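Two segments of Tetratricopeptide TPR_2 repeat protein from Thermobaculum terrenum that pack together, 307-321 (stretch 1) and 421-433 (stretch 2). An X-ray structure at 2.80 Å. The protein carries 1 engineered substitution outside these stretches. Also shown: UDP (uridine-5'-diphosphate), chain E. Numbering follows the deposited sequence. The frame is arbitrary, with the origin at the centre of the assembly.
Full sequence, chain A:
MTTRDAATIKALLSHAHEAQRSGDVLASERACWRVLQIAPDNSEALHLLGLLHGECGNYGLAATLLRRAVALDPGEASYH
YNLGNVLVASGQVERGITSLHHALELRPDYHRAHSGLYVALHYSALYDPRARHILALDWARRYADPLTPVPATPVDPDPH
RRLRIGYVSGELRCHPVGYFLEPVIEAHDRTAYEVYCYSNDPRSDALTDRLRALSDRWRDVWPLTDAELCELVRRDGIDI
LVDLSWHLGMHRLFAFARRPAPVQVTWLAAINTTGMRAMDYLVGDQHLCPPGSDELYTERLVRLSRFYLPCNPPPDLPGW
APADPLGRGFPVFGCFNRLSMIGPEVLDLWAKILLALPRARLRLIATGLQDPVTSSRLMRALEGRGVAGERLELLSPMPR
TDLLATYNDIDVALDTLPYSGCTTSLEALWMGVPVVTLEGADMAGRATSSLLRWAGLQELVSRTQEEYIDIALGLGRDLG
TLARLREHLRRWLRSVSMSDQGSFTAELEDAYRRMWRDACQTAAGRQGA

Stretch 1, residues 307-321: FYLPCNPPPDLPGWA
Stretch 2 (421-433) GCTTSLEALWMGV

Two indole N-H groups pin an irregular, proline-rich segment (307-321) along a short helix that begins at Thr 423 and the turn after it. Trp 430 NE1 donates to Cys 311 O (2.7 Å, 155°), and Trp 320 NE1 donates to Trp 430 O (2.9 Å, 154°), so each stretch supplies one donor and one backbone acceptor. The stretches run in the same general direction from Leu 309 to Pro 313 and from Cys 422 to Trp 430; CA to CA, Cys 311 to Leu 426 is 7.2 Å, Pro 313 to Trp 430 6.9 Å, Trp 320 to Met 431 6.2 Å.

Each indole combines its donor with a broad apolar face. Trp 430 (chi1 -74°, chi2 -20°) lies beneath two extended prolines (psi near 165°): over the same face, Pro 313 CB sits 3.7 Å from the centroid of the Trp 430 five-membered ring, Pro 314 CD 4.0 Å from that of the Trp 430 six-membered ring. Trp 320 (chi1 -61°, chi2 11°) takes Gly 432 CA over one face, 3.7 Å from its six-membered centroid. Gly 432, at phi/psi 63/28, suits this place because a CB would come 2.6 Å from Trp 320 CH2.

Met 431 (m, m, m) starts away, but its flexible chain curls back, CE 4.1 Å from Pro 318 CB. Leu 317 CD2 lies 3.9 Å from Trp 430 O. Toward the N-terminal ends, Leu 426 (t, p) places CD1 3.8 Å from Cys 311 CB, and N-cap Cys 422 (t) places SG 3.4 Å from Leu 309 CD1. Together the stretches bury 630 Å².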

ATOM      1  N   PHE A 307     -15.485 -10.214   2.380  1.00 44.20           N
ATOM      2  CA  PHE A 307     -14.314  -9.343   2.504  1.00 45.56           C
ATOM      3  C   PHE A 307     -13.688  -9.107   1.126  1.00 48.65           C
ATOM      4  O   PHE A 307     -13.662 -10.016   0.300  1.00 50.75           O
ATOM      5  CB  PHE A 307     -13.295  -9.969   3.471  1.00 43.93           C
ATOM      6  CG  PHE A 307     -12.118  -9.086   3.795  1.00 43.96           C
ATOM      7  CD1 PHE A 307     -12.308  -7.813   4.336  1.00 42.65           C
ATOM      8  CD2 PHE A 307     -10.810  -9.535   3.585  1.00 43.22           C
ATOM      9  CE1 PHE A 307     -11.226  -7.008   4.644  1.00 42.07           C
ATOM     10  CE2 PHE A 307      -9.724  -8.730   3.896  1.00 41.57           C
ATOM     11  CZ  PHE A 307      -9.932  -7.465   4.432  1.00 41.29           C
ATOM     12  N   TYR A 308     -13.188  -7.892   0.878  1.00 47.31           N
ATOM     13  CA  TYR A 308     -12.702  -7.523  -0.464  1.00 45.87           C
ATOM     14  C   TYR A 308     -11.384  -8.172  -0.913  1.00 43.32           C
ATOM     15  O   TYR A 308     -10.917  -7.863  -1.999  1.00 43.17           O
ATOM     16  CB  TYR A 308     -12.626  -5.995  -0.610  1.00 48.54           C
ATOM     17  CG  TYR A 308     -11.357  -5.320  -0.082  1.00 51.90           C
ATOM     18  CD1 TYR A 308     -11.000  -5.380   1.275  1.00 52.15           C
ATOM     19  CD2 TYR A 308     -10.535  -4.585  -0.939  1.00 52.31           C
ATOM     20  CE1 TYR A 308      -9.859  -4.751   1.747  1.00 53.23           C
ATOM     21  CE2 TYR A 308      -9.392  -3.949  -0.472  1.00 55.26           C
ATOM     22  CZ  TYR A 308      -9.055  -4.035   0.868  1.00 55.34           C
ATOM     23  OH  TYR A 308      -7.923  -3.399   1.326  1.00 52.57           O
ATOM     24  N   LEU A 309     -10.799  -9.057  -0.099  1.00 41.10           N
ATOM     25  CA  LEU A 309      -9.543  -9.728  -0.419  1.00 42.44           C
ATOM     26  C   LEU A 309      -9.608 -11.207  -0.038  1.00 44.47           C
ATOM     27  O   LEU A 309     -10.424 -11.577   0.809  1.00 43.14           O
ATOM     28  CB  LEU A 309      -8.412  -9.082   0.372  1.00 43.76           C
ATOM     29  CG  LEU A 309      -8.204  -7.582   0.193  1.00 46.38           C
ATOM     30  CD1 LEU A 309      -7.197  -7.064   1.195  1.00 47.08           C
ATOM     31  CD2 LEU A 309      -7.706  -7.311  -1.200  1.00 47.41           C
ATOM     32  N   PRO A 310      -8.734 -12.051  -0.638  1.00 46.01           N
ATOM     33  CA  PRO A 310      -8.625 -13.452  -0.214  1.00 47.76           C
ATOM     34  C   PRO A 310      -7.773 -13.632   1.058  1.00 47.34           C
ATOM     35  O   PRO A 310      -6.604 -13.240   1.082  1.00 49.43           O
ATOM     36  CB  PRO A 310      -7.958 -14.131  -1.422  1.00 48.85           C
ATOM     37  CG  PRO A 310      -7.119 -13.065  -2.043  1.00 46.98           C
ATOM     38  CD  PRO A 310      -7.803 -11.749  -1.749  1.00 46.20           C
ATOM     39  N   CYS A 311      -8.362 -14.251   2.082  1.00 47.66           N
ATOM     40  CA  CYS A 311      -7.748 -14.430   3.413  1.00 44.51           C
ATOM     41  C   CYS A 311      -7.004 -15.765   3.663  1.00 43.78           C
ATOM     42  O   CYS A 311      -6.530 -16.010   4.782  1.00 41.93           O
ATOM     43  CB  CYS A 311      -8.831 -14.250   4.474  1.00 43.40           C
ATOM     44  SG  CYS A 311      -9.634 -12.637   4.422  1.00 48.99           S
ATOM     45  N   ASN A 312      -6.888 -16.622   2.651  1.00 43.02           N
ATOM     46  CA  ASN A 312      -6.162 -17.890   2.827  1.00 45.15           C
ATOM     47  C   ASN A 312      -4.662 -17.654   3.031  1.00 47.15           C
ATOM     48  O   ASN A 312      -4.061 -16.880   2.288  1.00 48.76           O
ATOM     49  CB  ASN A 312      -6.405 -18.844   1.644  1.00 45.33           C
ATOM     50  CG  ASN A 312      -5.830 -18.323   0.339  1.00 42.97           C
ATOM     51  OD1 ASN A 312      -6.163 -17.226  -0.088  1.00 44.55           O
ATOM     52  ND2 ASN A 312      -4.943 -19.088  -0.275  1.00 42.75           N
ATOM     53  N   PRO A 313      -4.048 -18.319   4.028  1.00 50.91           N
ATOM     54  CA  PRO A 313      -2.653 -18.032   4.366  1.00 53.35           C
ATOM     55  C   PRO A 313      -1.666 -18.760   3.469  1.00 54.48           C
ATOM     56  O   PRO A 313      -2.044 -19.725   2.820  1.00 56.97           O
ATOM     57  CB  PRO A 313      -2.540 -18.589   5.776  1.00 54.19           C
ATOM     58  CG  PRO A 313      -3.385 -19.814   5.712  1.00 53.82           C
ATOM     59  CD  PRO A 313      -4.546 -19.467   4.808  1.00 53.08           C
ATOM     60  N   PRO A 314      -0.397 -18.327   3.462  1.00 58.35           N
ATOM     61  CA  PRO A 314       0.596 -19.048   2.669  1.00 63.09           C
ATOM     62  C   PRO A 314       0.892 -20.444   3.248  1.00 70.73           C
ATOM     63  O   PRO A 314       0.532 -20.727   4.401  1.00 73.01           O
ATOM     64  CB  PRO A 314       1.830 -18.135   2.738  1.00 61.89           C
ATOM     65  CG  PRO A 314       1.672 -17.391   4.017  1.00 61.97           C
ATOM     66  CD  PRO A 314       0.194 -17.178   4.175  1.00 60.17           C
ATOM     67  N   PRO A 315       1.540 -21.317   2.452  1.00 80.90           N
ATOM     68  CA  PRO A 315       1.844 -22.661   2.947  1.00 84.21           C
ATOM     69  C   PRO A 315       2.907 -22.675   4.063  1.00 86.06           C
ATOM     70  O   PRO A 315       2.780 -23.452   5.008  1.00 88.00           O
ATOM     71  CB  PRO A 315       2.333 -23.395   1.691  1.00 85.39           C
ATOM     72  CG  PRO A 315       2.890 -22.320   0.814  1.00 84.89           C
ATOM     73  CD  PRO A 315       2.077 -21.088   1.093  1.00 83.15           C
ATOM     74  N   ASP A 316       3.912 -21.800   3.973  1.00 85.45           N
ATOM     75  CA  ASP A 316       5.036 -21.768   4.929  1.00 85.10           C
ATOM     76  C   ASP A 316       4.737 -20.984   6.232  1.00 84.81           C
ATOM     77  O   ASP A 316       5.606 -20.265   6.745  1.00 89.66           O
ATOM     78  CB  ASP A 316       6.309 -21.227   4.228  1.00 86.57           C
ATOM     79  CG  ASP A 316       6.167 -19.773   3.742  1.00 88.52           C
ATOM     80  OD1 ASP A 316       5.029 -19.328   3.477  1.00 83.86           O
ATOM     81  OD2 ASP A 316       7.198 -19.077   3.620  1.00 92.66           O
ATOM     82  N   LEU A 317       3.534 -21.160   6.788  1.00 81.47           N
ATOM     83  CA  LEU A 317       3.083 -20.376   7.949  1.00 78.89           C
ATOM     84  C   LEU A 317       3.750 -20.905   9.223  1.00 79.21           C
ATOM     85  O   LEU A 317       3.671 -22.109   9.477  1.00 82.57           O
ATOM     86  CB  LEU A 317       1.558 -20.449   8.099  1.00 77.38           C
ATOM     87  CG  LEU A 317       0.909 -19.229   8.764  1.00 78.09           C
ATOM     88  CD1 LEU A 317       0.911 -18.054   7.800  1.00 81.79           C
ATOM     89  CD2 LEU A 317      -0.511 -19.524   9.215  1.00 74.11           C
ATOM     90  N   PRO A 318       4.399 -20.024  10.028  1.00 76.91           N
ATOM     91  CA  PRO A 318       5.190 -20.477  11.192  1.00 74.75           C
ATOM     92  C   PRO A 318       4.512 -21.432  12.162  1.00 74.64           C
ATOM     93  O   PRO A 318       5.196 -22.273  12.756  1.00 79.01           O
ATOM     94  CB  PRO A 318       5.514 -19.174  11.917  1.00 76.48           C
ATOM     95  CG  PRO A 318       5.624 -18.192  10.817  1.00 77.83           C
ATOM     96  CD  PRO A 318       4.517 -18.563   9.861  1.00 75.90           C
ATOM     97  N   GLY A 319       3.199 -21.304  12.340  1.00 68.85           N
ATOM     98  CA  GLY A 319       2.477 -22.186  13.251  1.00 63.57           C
ATOM     99  C   GLY A 319       2.620 -21.712  14.690  1.00 60.08           C
ATOM    100  O   GLY A 319       3.689 -21.257  15.131  1.00 48.93           O
ATOM    101  N   TRP A 320       1.528 -21.853  15.429  1.00 60.76           N
ATOM    102  CA  TRP A 320       1.345 -21.152  16.692  1.00 59.34           C
ATOM    103  C   TRP A 320       2.202 -21.771  17.787  1.00 61.93           C
ATOM    104  O   TRP A 320       2.445 -22.977  17.788  1.00 56.42           O
ATOM    105  CB  TRP A 320      -0.129 -21.192  17.105  1.00 56.34           C
ATOM    106  CG  TRP A 320      -1.086 -20.546  16.135  1.00 55.34           C
ATOM    107  CD1 TRP A 320      -0.823 -20.117  14.856  1.00 55.82           C
ATOM    108  CD2 TRP A 320      -2.473 -20.290  16.361  1.00 53.86           C
ATOM    109  NE1 TRP A 320      -1.959 -19.595  14.290  1.00 57.37           N
ATOM    110  CE2 TRP A 320      -2.988 -19.689  15.190  1.00 54.39           C
ATOM    111  CE3 TRP A 320      -3.335 -20.507  17.442  1.00 53.87           C
ATOM    112  CZ2 TRP A 320      -4.324 -19.305  15.067  1.00 53.99           C
ATOM    113  CZ3 TRP A 320      -4.667 -20.122  17.324  1.00 53.99           C
ATOM    114  CH2 TRP A 320      -5.148 -19.529  16.142  1.00 54.69           C
ATOM    115  N   ALA A 321       2.656 -20.930  18.711  1.00 69.84           N
ATOM    116  CA  ALA A 321       3.421 -21.369  19.880  1.00 78.13           C
ATOM    117  C   ALA A 321       2.443 -21.549  21.047  1.00 88.60           C
ATOM    118  O   ALA A 321       1.285 -21.106  20.959  1.00 82.82           O
ATOM    119  CB  ALA A 321       4.497 -20.346  20.219  1.00 75.59           C
ATOM    120  N   GLY A 421      -4.642  -0.389   8.844  1.00 41.06           N
ATOM    121  CA  GLY A 421      -3.825  -1.416   8.241  1.00 42.82           C
ATOM    122  C   GLY A 421      -4.694  -2.452   7.555  1.00 44.13           C
ATOM    123  O   GLY A 421      -5.918  -2.381   7.612  1.00 46.86           O
ATOM    124  N   CYS A 422      -4.064  -3.406   6.888  1.00 43.48           N
ATOM    125  CA  CYS A 422      -4.801  -4.412   6.149  1.00 46.70           C
ATOM    126  C   CYS A 422      -4.089  -5.738   6.229  1.00 45.86           C
ATOM    127  O   CYS A 422      -4.566  -6.650   6.896  1.00 46.22           O
ATOM    128  CB  CYS A 422      -4.986  -3.982   4.693  1.00 49.24           C
ATOM    129  SG  CYS A 422      -5.805  -5.215   3.666  1.00 53.39           S
ATOM    130  N   THR A 423      -2.931  -5.836   5.592  1.00 44.32           N
ATOM    131  CA  THR A 423      -2.257  -7.122   5.529  1.00 44.60           C
ATOM    132  C   THR A 423      -1.591  -7.449   6.874  1.00 47.89           C
ATOM    133  O   THR A 423      -1.513  -8.627   7.226  1.00 53.44           O
ATOM    134  CB  THR A 423      -1.348  -7.341   4.272  1.00 43.80           C
ATOM    135  OG1 THR A 423      -0.053  -7.792   4.666  1.00 40.31           O
ATOM    136  CG2 THR A 423      -1.210  -6.109   3.376  1.00 43.24           C
ATOM    137  N   THR A 424      -1.172  -6.440   7.648  1.00 47.56           N
ATOM    138  CA  THR A 424      -0.627  -6.706   8.994  1.00 46.34           C
ATOM    139  C   THR A 424      -1.730  -7.233   9.907  1.00 43.89           C
ATOM    140  O   THR A 424      -1.503  -8.132  10.715  1.00 42.52           O
ATOM    141  CB  THR A 424       0.044  -5.483   9.674  1.00 47.09           C
ATOM    142  OG1 THR A 424      -0.932  -4.478   9.948  1.00 49.19           O
ATOM    143  CG2 THR A 424       1.162  -4.899   8.827  1.00 47.46           C
ATOM    144  N   SER A 425      -2.929  -6.678   9.770  1.00 42.61           N
ATOM    145  CA  SER A 425      -4.078  -7.158  10.551  1.00 41.85           C
ATOM    146  C   SER A 425      -4.431  -8.600  10.214  1.00 41.98           C
ATOM    147  O   SER A 425      -4.662  -9.412  11.116  1.00 39.51           O
ATOM    148  CB  SER A 425      -5.290  -6.264  10.333  1.00 38.18           C
ATOM    149  OG  SER A 425      -4.902  -4.930  10.532  1.00 36.02           O
ATOM    150  N   LEU A 426      -4.458  -8.910   8.917  1.00 42.29           N
ATOM    151  CA  LEU A 426      -4.718 -10.267   8.464  1.00 44.09           C
ATOM    152  C   LEU A 426      -3.614 -11.214   8.947  1.00 47.19           C
ATOM    153  O   LEU A 426      -3.902 -12.324   9.399  1.00 48.39           O
ATOM    154  CB  LEU A 426      -4.847 -10.310   6.944  1.00 44.67           C
ATOM    155  CG  LEU A 426      -5.076 -11.682   6.315  1.00 47.18           C
ATOM    156  CD1 LEU A 426      -6.421 -12.262   6.714  1.00 47.88           C
ATOM    157  CD2 LEU A 426      -4.979 -11.562   4.807  1.00 49.08           C
ATOM    158  N   GLU A 427      -2.364 -10.768   8.871  1.00 47.20           N
ATOM    159  CA  GLU A 427      -1.242 -11.559   9.367  1.00 50.57           C
ATOM    160  C   GLU A 427      -1.366 -11.886  10.849  1.00 51.34           C
ATOM    161  O   GLU A 427      -1.017 -12.989  11.266  1.00 53.88           O
ATOM    162  CB  GLU A 427       0.085 -10.843   9.102  1.00 53.96           C
ATOM    163  CG  GLU A 427       0.529 -10.918   7.646  1.00 55.31           C
ATOM    164  CD  GLU A 427       1.729 -10.053   7.339  1.00 56.41           C
ATOM    165  OE1 GLU A 427       2.056  -9.132   8.132  1.00 60.69           O
ATOM    166  OE2 GLU A 427       2.347 -10.304   6.289  1.00 53.66           O
ATOM    167  N   ALA A 428      -1.847 -10.925  11.636  1.00 52.35           N
ATOM    168  CA  ALA A 428      -2.068 -11.122  13.069  1.00 53.21           C
ATOM    169  C   ALA A 428      -3.088 -12.231  13.300  1.00 51.86           C
ATOM    170  O   ALA A 428      -2.805 -13.202  14.010  1.00 53.75           O
ATOM    171  CB  ALA A 428      -2.530  -9.827  13.734  1.00 53.48           C
ATOM    172  N   LEU A 429      -4.253 -12.096  12.672  1.00 50.31           N
ATOM    173  CA  LEU A 429      -5.304 -13.112  12.777  1.00 51.83           C
ATOM    174  C   LEU A 429      -4.798 -14.506  12.379  1.00 51.98           C
ATOM    175  O   LEU A 429      -5.075 -15.474  13.079  1.00 53.95           O
ATOM    176  CB  LEU A 429      -6.540 -12.740  11.942  1.00 51.23           C
ATOM    177  CG  LEU A 429      -7.285 -11.418  12.205  1.00 50.30           C
ATOM    178  CD1 LEU A 429      -8.676 -11.466  11.590  1.00 48.06           C
ATOM    179  CD2 LEU A 429      -7.389 -11.061  13.677  1.00 49.85           C
ATOM    180  N   TRP A 430      -4.032 -14.604  11.294  1.00 53.24           N
ATOM    181  CA  TRP A 430      -3.405 -15.884  10.893  1.00 56.84           C
ATOM    182  C   TRP A 430      -2.595 -16.556  12.017  1.00 59.39           C
ATOM    183  O   TRP A 430      -2.509 -17.793  12.064  1.00 60.45           O
ATOM    184  CB  TRP A 430      -2.479 -15.710   9.673  1.00 56.01           C
ATOM    185  CG  TRP A 430      -3.156 -15.516   8.330  1.00 56.02           C
ATOM    186  CD1 TRP A 430      -4.442 -15.846   7.982  1.00 55.73           C
ATOM    187  CD2 TRP A 430      -2.547 -14.984   7.147  1.00 55.93           C
ATOM    188  NE1 TRP A 430      -4.672 -15.527   6.667  1.00 54.96           N
ATOM    189  CE2 TRP A 430      -3.525 -14.998   6.129  1.00 56.22           C
ATOM    190  CE3 TRP A 430      -1.271 -14.479   6.852  1.00 56.96           C
ATOM    191  CZ2 TRP A 430      -3.266 -14.525   4.833  1.00 54.90           C
ATOM    192  CZ3 TRP A 430      -1.010 -14.017   5.557  1.00 56.17           C
ATOM    193  CH2 TRP A 430      -2.003 -14.044   4.568  1.00 55.30           C
ATOM    194  N   MET A 431      -1.997 -15.738  12.892  1.00 58.52           N
ATOM    195  CA  MET A 431      -1.243 -16.205  14.069  1.00 57.20           C
ATOM    196  C   MET A 431      -2.050 -16.210  15.388  1.00 55.23           C
ATOM    197  O   MET A 431      -1.474 -16.238  16.483  1.00 49.91           O
ATOM    198  CB  MET A 431       0.019 -15.348  14.225  1.00 57.58           C
ATOM    199  CG  MET A 431       0.941 -15.371  13.016  1.00 58.51           C
ATOM    200  SD  MET A 431       1.445 -17.031  12.519  1.00 58.64           S
ATOM    201  CE  MET A 431       2.360 -17.594  13.955  1.00 58.85           C
ATOM    202  N   GLY A 432      -3.376 -16.199  15.287  1.00 52.36           N
ATOM    203  CA  GLY A 432      -4.233 -16.263  16.457  1.00 54.46           C
ATOM    204  C   GLY A 432      -4.128 -15.102  17.422  1.00 54.87           C
ATOM    205  O   GLY A 432      -4.382 -15.282  18.614  1.00 53.64           O
ATOM    206  N   VAL A 433      -3.769 -13.922  16.908  1.00 54.74           N
ATOM    207  CA  VAL A 433      -3.693 -12.698  17.698  1.00 52.32           C
ATOM    208  C   VAL A 433      -4.890 -11.825  17.308  1.00 50.71           C
ATOM    209  O   VAL A 433      -5.071 -11.540  16.123  1.00 51.90           O
ATOM    210  CB  VAL A 433      -2.371 -11.941  17.437  1.00 52.44           C
ATOM    211  CG1 VAL A 433      -2.284 -10.664  18.275  1.00 54.91           C
ATOM    212  CG2 VAL A 433      -1.178 -12.832  17.748  1.00 51.95           C
TER
HETATM  213  N1  UDP E 601       6.692  -6.753   6.414  0.70 74.29           N
HETATM  214  C2  UDP E 601       7.970  -7.362   6.572  0.70 73.46           C
HETATM  215  N3  UDP E 601       8.820  -6.906   7.511  0.70 70.84           N
HETATM  216  C4  UDP E 601       8.482  -5.882   8.312  0.70 68.46           C
HETATM  217  C5  UDP E 601       7.244  -5.265   8.193  0.70 68.13           C
HETATM  218  C6  UDP E 601       6.356  -5.723   7.226  0.70 70.60           C
HETATM  219  O2  UDP E 601       8.332  -8.322   5.849  0.70 72.21           O
HETATM  220  O4  UDP E 601       9.278  -5.474   9.171  0.70 68.55           O
HETATM  221  C1' UDP E 601       5.750  -7.252   5.389  0.70 78.27           C
HETATM  222  C2' UDP E 601       4.523  -7.824   6.073  0.70 78.01           C
HETATM  223  O2' UDP E 601       4.221  -9.063   5.426  0.70 78.58           O
HETATM  224  C3' UDP E 601       3.460  -6.743   5.914  0.70 77.98           C
HETATM  225  C4' UDP E 601       3.892  -5.933   4.693  0.70 77.56           C
HETATM  226  O4' UDP E 601       5.282  -6.229   4.493  0.70 81.08           O
HETATM  227  O3' UDP E 601       2.153  -7.277   5.745  0.70 79.41           O
HETATM  228  C5' UDP E 601       3.737  -4.415   4.801  0.70 75.89           C
HETATM  229  O5' UDP E 601       2.597  -4.015   5.561  0.70 76.13           O
HETATM  230  PA  UDP E 601       2.465  -2.474   6.047  0.70 76.57           P
HETATM  231  O1A UDP E 601       2.444  -1.621   4.802  0.70 73.82           O
HETATM  232  O2A UDP E 601       3.521  -2.252   7.106  0.70 74.13           O
HETATM  233  O3A UDP E 601       1.039  -2.328   6.801  0.70 70.71           O
HETATM  234  PB  UDP E 601      -0.388  -2.724   6.154  0.70 65.81           P
HETATM  235  O1B UDP E 601      -0.222  -4.098   5.575  0.70 66.80           O
HETATM  236  O2B UDP E 601      -1.306  -2.745   7.332  0.70 64.01           O
HETATM  237  O3B UDP E 601      -0.678  -1.632   5.154  0.70 69.44           O